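Local structure of N-terminal cyanobactin protease (Planktothrix agardhii NIES-596, 4H6W) at residues A[21-26]-A[85-90]; A[26-31]-A[90-95]; A[103-108]-A[136-141]; A[120-125]-A[151-156]. The protein probably cleaves peptide bonds as a subtilisin-like serine endopeptidase of the S8 family, this chain being the protease domain of a longer cyanobactin maturation protein. All blocks are in the same frame, centred on the assembly; numbering follows the deposited sequence.

Contact 1 of 4, residues A[21-26]-A[85-90]; sequences PKICVA and PQCRGL
The guanidinium of Arg88 meets Cys24 through NH1, 3.5 Å from SG, the sulfur approaching obliquely; one face of the group carries Leu90 CD2, offset toward the rim. Both segments enter neighbouring parallel strands, 24-28 and 88-91, of the seven-stranded central sheet that marks the subtilisin fold. Cys24, Ala26, Arg88 and Leu90 all point to one side of this sheet, and Val25 to the other. With SG anti to its backbone N (chi1 -174°), Cys24 places the sulfur against both NH1 of Arg88 and CG of Leu90, the latter also 3.5 Å from SG. NH1 has a second, polar partner in the carbonyl of Asn117, by a weak hydrogen bond. Further along the same side, Ala26 CB packs on Leu90 CB at 4.1 Å.

Val25 N gives a nearly straight bond to Arg88 O (3.0 Å, 172° at the hydrogen), and Leu90 N closes on Val25 O at the same length. Where the pairing begins, the bond from Arg88 N to Ile23 O is bent to 130° and weak. Before it the chains are still loops, and Pro21 O rests 3.5 Å from Arg88 CB. On the Val25 side of the sheet, Val25 and Cys87 both lean on Ala235 of helix 223-243; beside them CG2 of Ile23 touches SG of Cys87 at 3.9 Å.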
# COMPACT_ATOMS: atom_id res chain seq x y z
N PRO A 21 -15.08 -8.85 -3.78
CA PRO A 21 -15.64 -7.64 -4.42
C PRO A 21 -16.21 -6.64 -3.42
O PRO A 21 -16.32 -5.46 -3.73
CB PRO A 21 -16.78 -8.19 -5.27
CG PRO A 21 -16.41 -9.60 -5.55
CD PRO A 21 -15.60 -10.09 -4.38
N LYS A 22 -16.60 -7.11 -2.24
CA LYS A 22 -17.15 -6.22 -1.21
C LYS A 22 -16.07 -5.35 -0.57
O LYS A 22 -16.37 -4.49 0.25
CB LYS A 22 -17.88 -7.01 -0.12
CG LYS A 22 -19.01 -7.90 -0.62
CD LYS A 22 -19.86 -8.36 0.55
CE LYS A 22 -20.37 -9.78 0.36
NZ LYS A 22 -20.50 -10.44 1.70
N ILE A 23 -14.82 -5.59 -0.95
CA ILE A 23 -13.69 -4.86 -0.40
C ILE A 23 -13.08 -3.98 -1.47
O ILE A 23 -12.65 -4.47 -2.52
CB ILE A 23 -12.65 -5.80 0.23
CG1 ILE A 23 -13.22 -6.48 1.48
CG2 ILE A 23 -11.35 -5.07 0.56
CD1 ILE A 23 -13.85 -5.53 2.48
N CYS A 24 -13.04 -2.68 -1.19
CA CYS A 24 -12.58 -1.72 -2.15
C CYS A 24 -11.25 -1.12 -1.77
O CYS A 24 -11.06 -0.68 -0.64
CB CYS A 24 -13.60 -0.60 -2.31
SG CYS A 24 -13.10 0.51 -3.63
N VAL A 25 -10.32 -1.13 -2.73
CA VAL A 25 -9.01 -0.50 -2.60
C VAL A 25 -8.90 0.64 -3.61
O VAL A 25 -9.09 0.44 -4.80
CB VAL A 25 -7.86 -1.52 -2.82
CG1 VAL A 25 -6.50 -0.84 -2.85
CG2 VAL A 25 -7.87 -2.59 -1.73
N ALA A 26 -8.63 1.84 -3.11
CA ALA A 26 -8.45 3.01 -3.98
C ALA A 26 -6.97 3.22 -4.23
O ALA A 26 -6.17 3.15 -3.31
CB ALA A 26 -9.06 4.24 -3.35
N PRO A 85 -6.53 -9.75 -6.60
CA PRO A 85 -7.17 -9.59 -7.91
C PRO A 85 -8.69 -9.52 -7.93
O PRO A 85 -9.24 -8.87 -8.82
CB PRO A 85 -6.69 -10.82 -8.69
CG PRO A 85 -6.34 -11.81 -7.66
CD PRO A 85 -5.79 -11.02 -6.51
N GLN A 86 -9.38 -10.16 -6.97
CA GLN A 86 -10.84 -10.18 -7.02
C GLN A 86 -11.50 -9.02 -6.26
O GLN A 86 -12.73 -8.90 -6.25
CB GLN A 86 -11.43 -11.52 -6.57
CG GLN A 86 -10.86 -12.80 -7.20
CD GLN A 86 -10.39 -12.64 -8.64
OE1 GLN A 86 -11.06 -12.00 -9.46
NE2 GLN A 86 -9.24 -13.23 -8.95
N CYS A 87 -10.69 -8.17 -5.64
CA CYS A 87 -11.21 -6.97 -4.95
C CYS A 87 -11.65 -5.85 -5.91
O CYS A 87 -11.16 -5.73 -7.03
CB CYS A 87 -10.18 -6.43 -3.96
SG CYS A 87 -10.10 -7.33 -2.39
N ARG A 88 -12.59 -5.04 -5.47
CA ARG A 88 -12.99 -3.83 -6.20
C ARG A 88 -11.85 -2.79 -6.17
O ARG A 88 -11.17 -2.62 -5.15
CB ARG A 88 -14.27 -3.27 -5.57
CG ARG A 88 -15.00 -2.23 -6.40
CD ARG A 88 -16.33 -1.82 -5.77
NE ARG A 88 -16.86 -0.61 -6.39
CZ ARG A 88 -16.89 0.60 -5.82
NH1 ARG A 88 -16.44 0.78 -4.58
NH2 ARG A 88 -17.40 1.63 -6.49
N GLY A 89 -11.62 -2.11 -7.29
CA GLY A 89 -10.60 -1.06 -7.35
C GLY A 89 -11.11 0.30 -7.83
O GLY A 89 -11.92 0.37 -8.77
N LEU A 90 -10.65 1.37 -7.19
CA LEU A 90 -10.92 2.75 -7.63
C LEU A 90 -9.63 3.48 -8.00
O LEU A 90 -8.71 3.58 -7.19
CB LEU A 90 -11.60 3.55 -6.53
CG LEU A 90 -12.92 3.08 -5.93
CD1 LEU A 90 -13.30 4.06 -4.83
CD2 LEU A 90 -14.02 2.99 -6.97

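Contact 2 of 4, residues A[26-31]-A[90-95]; sequences AVLDGI and LIVPVF
Asp29 OD2, which lies in plane at the edge of the Phe95 ring, 3.5 Å from CE1, is gripped by two donors. Gly30 N reaches it at 2.7 Å from the anti side, 20° out of the carboxylate plane, and ND1 of His64 gives the second hydrogen bond. Asp29 and His64 are the predicted charge-relay pair of a subtilisin-type triad, so this contact holds the acidic member of the triad. The Asp29 carboxylate and the Phe95 ring stand nearly perpendicular (88°), while CG2 of Val94 sits over the centre of one ring face. Thus the ring is backed by Val94 and turns its rim to the carboxylate.

Earlier along both chains the segments pair as parallel strands: Val27 N bonds to Leu90 O at 2.7 Å, nearly along the C=O axis, and Val92 N to Val27 O at 3.0 Å. Past them, Leu28 lies alongside Val92, CD1 to CB 3.9 Å, and its CB meets CG1 of Val94 at the same distance. Where the chains part, a water bridges them, accepting from Ile31 N (3.0 Å) and donating to Phe95 O (2.8 Å).

Leu28 and Val94 pack on Ala110 of helix 104-116, Val27 and Asp29 on Val68 of helix 63-73; strand 121-124 bonds to Ala26 and Leu28, and strand 43-46 touches Ile91 and Pro93.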
# COMPACT_ATOMS: atom_id res chain seq x y z
N ALA A 26 -8.63 1.84 -3.11
CA ALA A 26 -8.45 3.01 -3.98
C ALA A 26 -6.97 3.22 -4.23
O ALA A 26 -6.17 3.15 -3.31
CB ALA A 26 -9.06 4.24 -3.35
N VAL A 27 -6.60 3.48 -5.49
CA VAL A 27 -5.21 3.79 -5.82
C VAL A 27 -5.11 5.26 -6.19
O VAL A 27 -5.65 5.69 -7.21
CB VAL A 27 -4.66 2.89 -6.94
CG1 VAL A 27 -3.23 3.29 -7.27
CG2 VAL A 27 -4.73 1.41 -6.54
N LEU A 28 -4.44 6.03 -5.33
CA LEU A 28 -4.24 7.45 -5.57
C LEU A 28 -2.84 7.67 -6.12
O LEU A 28 -1.84 7.61 -5.39
CB LEU A 28 -4.46 8.28 -4.30
CG LEU A 28 -5.91 8.59 -3.91
CD1 LEU A 28 -6.76 7.34 -3.73
CD2 LEU A 28 -5.92 9.43 -2.65
N ASP A 29 -2.79 7.91 -7.43
CA ASP A 29 -1.55 7.90 -8.17
C ASP A 29 -1.77 8.59 -9.52
O ASP A 29 -2.66 9.44 -9.64
CB ASP A 29 -1.12 6.45 -8.38
CG ASP A 29 0.38 6.30 -8.50
OD1 ASP A 29 0.98 5.83 -7.50
OD2 ASP A 29 0.94 6.66 -9.57
N GLY A 30 -0.96 8.25 -10.52
CA GLY A 30 -1.19 8.74 -11.88
C GLY A 30 -2.26 7.93 -12.59
O GLY A 30 -2.80 6.96 -12.03
N ILE A 31 -2.58 8.34 -13.81
CA ILE A 31 -3.54 7.62 -14.65
C ILE A 31 -3.06 6.20 -15.02
O ILE A 31 -1.95 6.01 -15.52
CB ILE A 31 -3.93 8.44 -15.90
CG1 ILE A 31 -4.47 9.81 -15.47
CG2 ILE A 31 -4.97 7.69 -16.74
CD1 ILE A 31 -4.79 10.75 -16.61
N LEU A 90 -10.65 1.37 -7.19
CA LEU A 90 -10.92 2.75 -7.63
C LEU A 90 -9.63 3.48 -8.00
O LEU A 90 -8.71 3.58 -7.19
CB LEU A 90 -11.60 3.55 -6.53
CG LEU A 90 -12.92 3.08 -5.93
CD1 LEU A 90 -13.30 4.06 -4.83
CD2 LEU A 90 -14.02 2.99 -6.97
N ILE A 91 -9.55 3.98 -9.22
CA ILE A 91 -8.43 4.78 -9.64
C ILE A 91 -8.84 6.23 -9.39
O ILE A 91 -9.88 6.69 -9.86
CB ILE A 91 -8.07 4.52 -11.11
CG1 ILE A 91 -7.68 3.06 -11.31
CG2 ILE A 91 -6.95 5.43 -11.57
CD1 ILE A 91 -8.18 2.47 -12.62
N VAL A 92 -8.04 6.93 -8.60
CA VAL A 92 -8.29 8.33 -8.29
C VAL A 92 -6.98 9.10 -8.49
O VAL A 92 -6.18 9.24 -7.56
CB VAL A 92 -8.78 8.46 -6.84
CG1 VAL A 92 -9.33 9.85 -6.60
CG2 VAL A 92 -9.82 7.40 -6.55
N PRO A 93 -6.74 9.60 -9.72
CA PRO A 93 -5.43 10.16 -10.05
C PRO A 93 -5.11 11.42 -9.25
O PRO A 93 -5.96 12.30 -9.13
CB PRO A 93 -5.55 10.50 -11.55
CG PRO A 93 -6.81 9.82 -12.00
CD PRO A 93 -7.70 9.82 -10.80
N VAL A 94 -3.90 11.50 -8.70
CA VAL A 94 -3.48 12.67 -7.94
C VAL A 94 -2.34 13.43 -8.60
O VAL A 94 -1.98 14.50 -8.14
CB VAL A 94 -3.11 12.34 -6.47
CG1 VAL A 94 -4.33 11.87 -5.71
CG2 VAL A 94 -1.99 11.30 -6.40
N PHE A 95 -1.74 12.86 -9.66
CA PHE A 95 -0.84 13.66 -10.51
C PHE A 95 -1.01 13.44 -12.00
O PHE A 95 -1.42 12.36 -12.43
CB PHE A 95 0.67 13.57 -10.15
CG PHE A 95 1.06 12.42 -9.26
CD1 PHE A 95 1.00 11.11 -9.69
CD2 PHE A 95 1.58 12.67 -7.98
CE1 PHE A 95 1.39 10.06 -8.85
CE2 PHE A 95 1.98 11.64 -7.14
CZ PHE A 95 1.88 10.33 -7.58
O HOH W 1 -0.98 10.71 -14.67

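Contact 3 of 4, residues A[103-108]-A[136-141]; sequences SQLDLS and DTWLEK
Leu107 and Leu139 both hold CG anti to the backbone N (chi1 177° and -171°), which brings their branched ends together along one side of the helix pair, CD2 of Leu107 3.8 Å from CD1 of Leu139. The other methyl of Leu139, CD2, lies 3.7 Å from CG of Gln104, whose side chain crosses that of the leucine at about a right angle. Leu139 thus straddles one helical turn, touching Gln104 and Leu107, three residues apart. Gln104 also slides past Asp136 in the opposite direction, CB to CB 3.8 Å.

Further along, Ser108 is the small residue at the closest backbone approach. Its CB sits 3.4 Å from the Trp138 carbonyl O, and its OG, placed between the backbone N and carbonyl carbon (chi1 74°), turns back to give a 2.7 Å bond to Leu105 O. The hydroxyl proton is therefore used within its own helix.

Helices 104-116 and 137-148 are two connections of the subtilisin fold lying side by side, and their first turns run nearly parallel, 8.3 Å apart. The first links strand 88-91 to 121-124; the second belongs to the beta-alpha-beta unit joining 121-124 to its neighbour 152-156. Each opens on an N-cap: Ser103 OG accepts from Asp106 N, and Asp136 OD1 accepts from Trp138 N on its anti lone pair (2.9 Å).

Val167 of strand 165-167 touches both Gln104 and Leu139. Toward solvent the contact thins out, with CD1 of Leu105 approaching CD1 of the Trp138 indole obliquely at 4.3 Å.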
# COMPACT_ATOMS: atom_id res chain seq x y z
N SER A 103 0.40 17.94 -4.71
CA SER A 103 -0.20 18.97 -3.87
C SER A 103 -0.90 18.28 -2.70
O SER A 103 -1.61 17.28 -2.88
CB SER A 103 -1.19 19.80 -4.66
OG SER A 103 -2.16 20.38 -3.80
N GLN A 104 -0.69 18.81 -1.50
CA GLN A 104 -1.38 18.27 -0.34
C GLN A 104 -2.88 18.51 -0.45
O GLN A 104 -3.69 17.63 -0.09
CB GLN A 104 -0.79 18.81 0.97
CG GLN A 104 0.32 17.92 1.49
CD GLN A 104 1.17 18.57 2.56
OE1 GLN A 104 2.28 19.02 2.29
NE2 GLN A 104 0.65 18.63 3.79
N LEU A 105 -3.26 19.66 -1.00
CA LEU A 105 -4.68 19.98 -1.21
C LEU A 105 -5.36 18.96 -2.12
O LEU A 105 -6.40 18.41 -1.75
CB LEU A 105 -4.88 21.42 -1.74
CG LEU A 105 -6.34 21.82 -2.00
CD1 LEU A 105 -7.16 21.95 -0.71
CD2 LEU A 105 -6.42 23.10 -2.82
N ASP A 106 -4.77 18.70 -3.27
CA ASP A 106 -5.28 17.68 -4.20
C ASP A 106 -5.37 16.28 -3.61
O ASP A 106 -6.32 15.54 -3.90
CB ASP A 106 -4.43 17.62 -5.47
CG ASP A 106 -4.42 18.93 -6.23
OD1 ASP A 106 -5.34 19.75 -5.99
OD2 ASP A 106 -3.51 19.14 -7.05
N LEU A 107 -4.38 15.91 -2.79
CA LEU A 107 -4.36 14.61 -2.16
C LEU A 107 -5.51 14.48 -1.17
O LEU A 107 -6.20 13.45 -1.13
CB LEU A 107 -3.03 14.36 -1.45
CG LEU A 107 -2.97 13.03 -0.70
CD1 LEU A 107 -3.19 11.84 -1.65
CD2 LEU A 107 -1.67 12.92 0.07
N SER A 108 -5.71 15.51 -0.37
CA SER A 108 -6.80 15.51 0.58
C SER A 108 -8.15 15.42 -0.15
O SER A 108 -9.09 14.81 0.35
CB SER A 108 -6.73 16.74 1.48
OG SER A 108 -7.12 17.90 0.77
N ASP A 136 -0.34 20.34 5.93
CA ASP A 136 -1.53 21.10 5.55
C ASP A 136 -2.76 20.60 6.30
O ASP A 136 -3.02 19.40 6.36
CB ASP A 136 -1.73 20.90 4.04
CG ASP A 136 -2.81 21.78 3.45
OD1 ASP A 136 -3.95 21.82 3.99
OD2 ASP A 136 -2.53 22.41 2.41
N THR A 137 -3.54 21.52 6.88
CA THR A 137 -4.64 21.08 7.74
C THR A 137 -5.74 20.31 6.99
O THR A 137 -6.44 19.50 7.61
CB THR A 137 -5.23 22.21 8.64
OG1 THR A 137 -6.36 22.83 8.01
CG2 THR A 137 -4.19 23.25 8.97
N TRP A 138 -5.90 20.56 5.69
CA TRP A 138 -6.88 19.82 4.89
C TRP A 138 -6.47 18.35 4.72
O TRP A 138 -7.32 17.46 4.70
CB TRP A 138 -7.18 20.48 3.54
CG TRP A 138 -8.12 21.65 3.68
CD1 TRP A 138 -7.84 22.97 3.42
CD2 TRP A 138 -9.48 21.61 4.14
NE1 TRP A 138 -8.95 23.74 3.69
CE2 TRP A 138 -9.97 22.94 4.13
CE3 TRP A 138 -10.33 20.58 4.57
CZ2 TRP A 138 -11.27 23.26 4.52
CZ3 TRP A 138 -11.63 20.90 4.95
CH2 TRP A 138 -12.08 22.23 4.93
N LEU A 139 -5.17 18.11 4.64
CA LEU A 139 -4.66 16.75 4.65
C LEU A 139 -4.95 16.08 5.98
O LEU A 139 -5.44 14.95 6.01
CB LEU A 139 -3.17 16.71 4.33
CG LEU A 139 -2.58 15.31 4.10
CD1 LEU A 139 -3.36 14.53 3.05
CD2 LEU A 139 -1.10 15.40 3.74
N GLU A 140 -4.66 16.79 7.08
CA GLU A 140 -4.93 16.27 8.43
C GLU A 140 -6.39 15.86 8.62
O GLU A 140 -6.66 14.81 9.20
CB GLU A 140 -4.52 17.28 9.50
CG GLU A 140 -3.04 17.60 9.53
CD GLU A 140 -2.69 18.60 10.62
OE1 GLU A 140 -3.46 19.57 10.83
OE2 GLU A 140 -1.65 18.41 11.29
N LYS A 141 -7.31 16.69 8.11
CA LYS A 141 -8.75 16.43 8.10
C LYS A 141 -9.15 15.24 7.24
O LYS A 141 -10.10 14.53 7.56
CB LYS A 141 -9.51 17.68 7.62
CG LYS A 141 -9.44 18.87 8.55
CD LYS A 141 -10.67 19.75 8.42
CE LYS A 141 -10.46 21.12 9.05
NZ LYS A 141 -10.69 21.13 10.53

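Contact 4 of 4, residues A[120-125]-A[151-156]; sequences NIINVS and VLLIAA
Leu153 sits between Ile122 and Val124, its CD1 3.8 Å from CG2 of Ile122 and its CD2 3.9 Å from CG2 of Val124. All three side chains point to the same side of the sheet, where Ile122 CD1 also meets CG1 of Val151 at 3.7 Å and Val124 packs beside Ala155. The opposite side is served by Ile121, whose CG2, anti to the backbone N, touches CD1 of Ile154 at 3.8 Å.

Between these two apolar layers run five backbone bonds in the alternating pattern of parallel strands. Ile122 donates to Leu152 O and accepts from Ile154 N, both at 2.8 Å. Val124 repeats the pattern, donating to Ile154 O and accepting from Ala156 N. The outer bond at the other end runs from Leu152 N to Asn120 O. Strands 121-124 and 152-156 are an interior pair of the subtilisin sheet, successive among its strands along the chain.

The polar edge is at their C-terminal end. Asn123 ND2 bonds to OG of Ser231, and Ser125 O bonds to OG of Ser224, the predicted nucleophile. The Ser125 side chain itself touches Asp29 and His64, so the residue just after the strand lies against the probable catalytic triad.

Helix 104-116 packs on the Ile122 side through Ile111; helix 223-243 lies on the other, against Ile121, Asn123 and Ala156, with helix 63-73 beside Asn123 and strand 24-28 along the other edge of 121-124.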
# COMPACT_ATOMS: atom_id res chain seq x y z
N ASN A 120 -12.20 0.93 1.24
CA ASN A 120 -11.86 0.44 2.58
C ASN A 120 -10.40 0.67 2.91
O ASN A 120 -10.02 0.89 4.07
CB ASN A 120 -12.17 -1.05 2.67
CG ASN A 120 -13.63 -1.34 2.44
OD1 ASN A 120 -14.47 -0.97 3.26
ND2 ASN A 120 -13.94 -1.99 1.32
N ILE A 121 -9.58 0.58 1.86
CA ILE A 121 -8.16 0.81 1.93
C ILE A 121 -7.78 1.88 0.92
O ILE A 121 -8.25 1.85 -0.22
CB ILE A 121 -7.38 -0.48 1.62
CG1 ILE A 121 -7.61 -1.48 2.75
CG2 ILE A 121 -5.90 -0.20 1.45
CD1 ILE A 121 -7.21 -2.88 2.38
N ILE A 122 -6.93 2.82 1.33
CA ILE A 122 -6.42 3.83 0.41
C ILE A 122 -4.91 3.71 0.30
O ILE A 122 -4.21 3.85 1.31
CB ILE A 122 -6.82 5.26 0.84
CG1 ILE A 122 -8.35 5.44 0.74
CG2 ILE A 122 -6.10 6.30 -0.02
CD1 ILE A 122 -8.87 6.71 1.38
N ASN A 123 -4.44 3.45 -0.92
CA ASN A 123 -3.02 3.32 -1.23
C ASN A 123 -2.38 4.58 -1.80
O ASN A 123 -2.79 5.08 -2.84
CB ASN A 123 -2.80 2.16 -2.21
CG ASN A 123 -1.33 1.95 -2.53
OD1 ASN A 123 -0.74 2.67 -3.36
ND2 ASN A 123 -0.72 0.99 -1.86
N VAL A 124 -1.34 5.08 -1.14
CA VAL A 124 -0.65 6.29 -1.59
C VAL A 124 0.83 6.00 -1.76
O VAL A 124 1.60 6.07 -0.80
CB VAL A 124 -0.85 7.50 -0.62
CG1 VAL A 124 -0.36 8.79 -1.26
CG2 VAL A 124 -2.31 7.67 -0.23
N SER A 125 1.23 5.69 -2.98
CA SER A 125 2.62 5.35 -3.29
C SER A 125 3.45 6.60 -3.58
O SER A 125 4.34 6.59 -4.40
CB SER A 125 2.68 4.37 -4.47
OG SER A 125 2.08 3.15 -4.08
N VAL A 151 -11.54 3.73 7.43
CA VAL A 151 -10.81 3.49 6.18
C VAL A 151 -9.33 3.52 6.53
O VAL A 151 -8.88 4.44 7.19
CB VAL A 151 -11.09 4.59 5.13
CG1 VAL A 151 -10.30 4.35 3.86
CG2 VAL A 151 -12.58 4.67 4.83
N LEU A 152 -8.59 2.50 6.08
CA LEU A 152 -7.13 2.44 6.30
C LEU A 152 -6.31 3.10 5.18
O LEU A 152 -6.37 2.67 4.03
CB LEU A 152 -6.68 1.00 6.48
CG LEU A 152 -5.18 0.72 6.69
CD1 LEU A 152 -4.62 1.43 7.93
CD2 LEU A 152 -4.99 -0.79 6.78
N LEU A 153 -5.56 4.13 5.53
CA LEU A 153 -4.66 4.77 4.57
C LEU A 153 -3.25 4.21 4.74
O LEU A 153 -2.71 4.19 5.86
CB LEU A 153 -4.67 6.30 4.74
CG LEU A 153 -4.12 7.00 3.49
CD1 LEU A 153 -4.97 8.18 3.08
CD2 LEU A 153 -2.67 7.38 3.66
N ILE A 154 -2.66 3.78 3.63
CA ILE A 154 -1.37 3.10 3.61
C ILE A 154 -0.47 3.86 2.65
O ILE A 154 -0.79 4.03 1.48
CB ILE A 154 -1.54 1.63 3.12
CG1 ILE A 154 -2.55 0.89 4.02
CG2 ILE A 154 -0.20 0.89 3.06
CD1 ILE A 154 -2.83 -0.54 3.60
N ALA A 155 0.67 4.34 3.15
CA ALA A 155 1.49 5.22 2.34
C ALA A 155 2.97 4.90 2.42
O ALA A 155 3.47 4.45 3.48
CB ALA A 155 1.25 6.66 2.72
N ALA A 156 3.66 5.15 1.31
CA ALA A 156 5.12 5.03 1.19
C ALA A 156 5.90 5.96 2.11
O ALA A 156 5.62 7.16 2.19
CB ALA A 156 5.53 5.26 -0.25

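How the contacts relate
Contacts 1, 2 and 4 are buried in one parallel sheet, whereas contact 3 is partly buried and joins two helices lying on it. Contacts 1 and 2 are successive lengths of the same strand pair, sharing Ala26 and Leu90: the first begins at an exposed loop, the second ends at the predicted catalytic aspartate. Contact 4 continues the sheet beside them, Ala26 N and O facing Ile121 O and Asn123 N, and meets contact 2 again where Ser125 touches Asp29. Backbone pairing dominates those three; contact 3 rests on side-chain packing, with each helix start capped by its own residue. Leu107 joins it to the core, touching Leu28, Val94 and Val124.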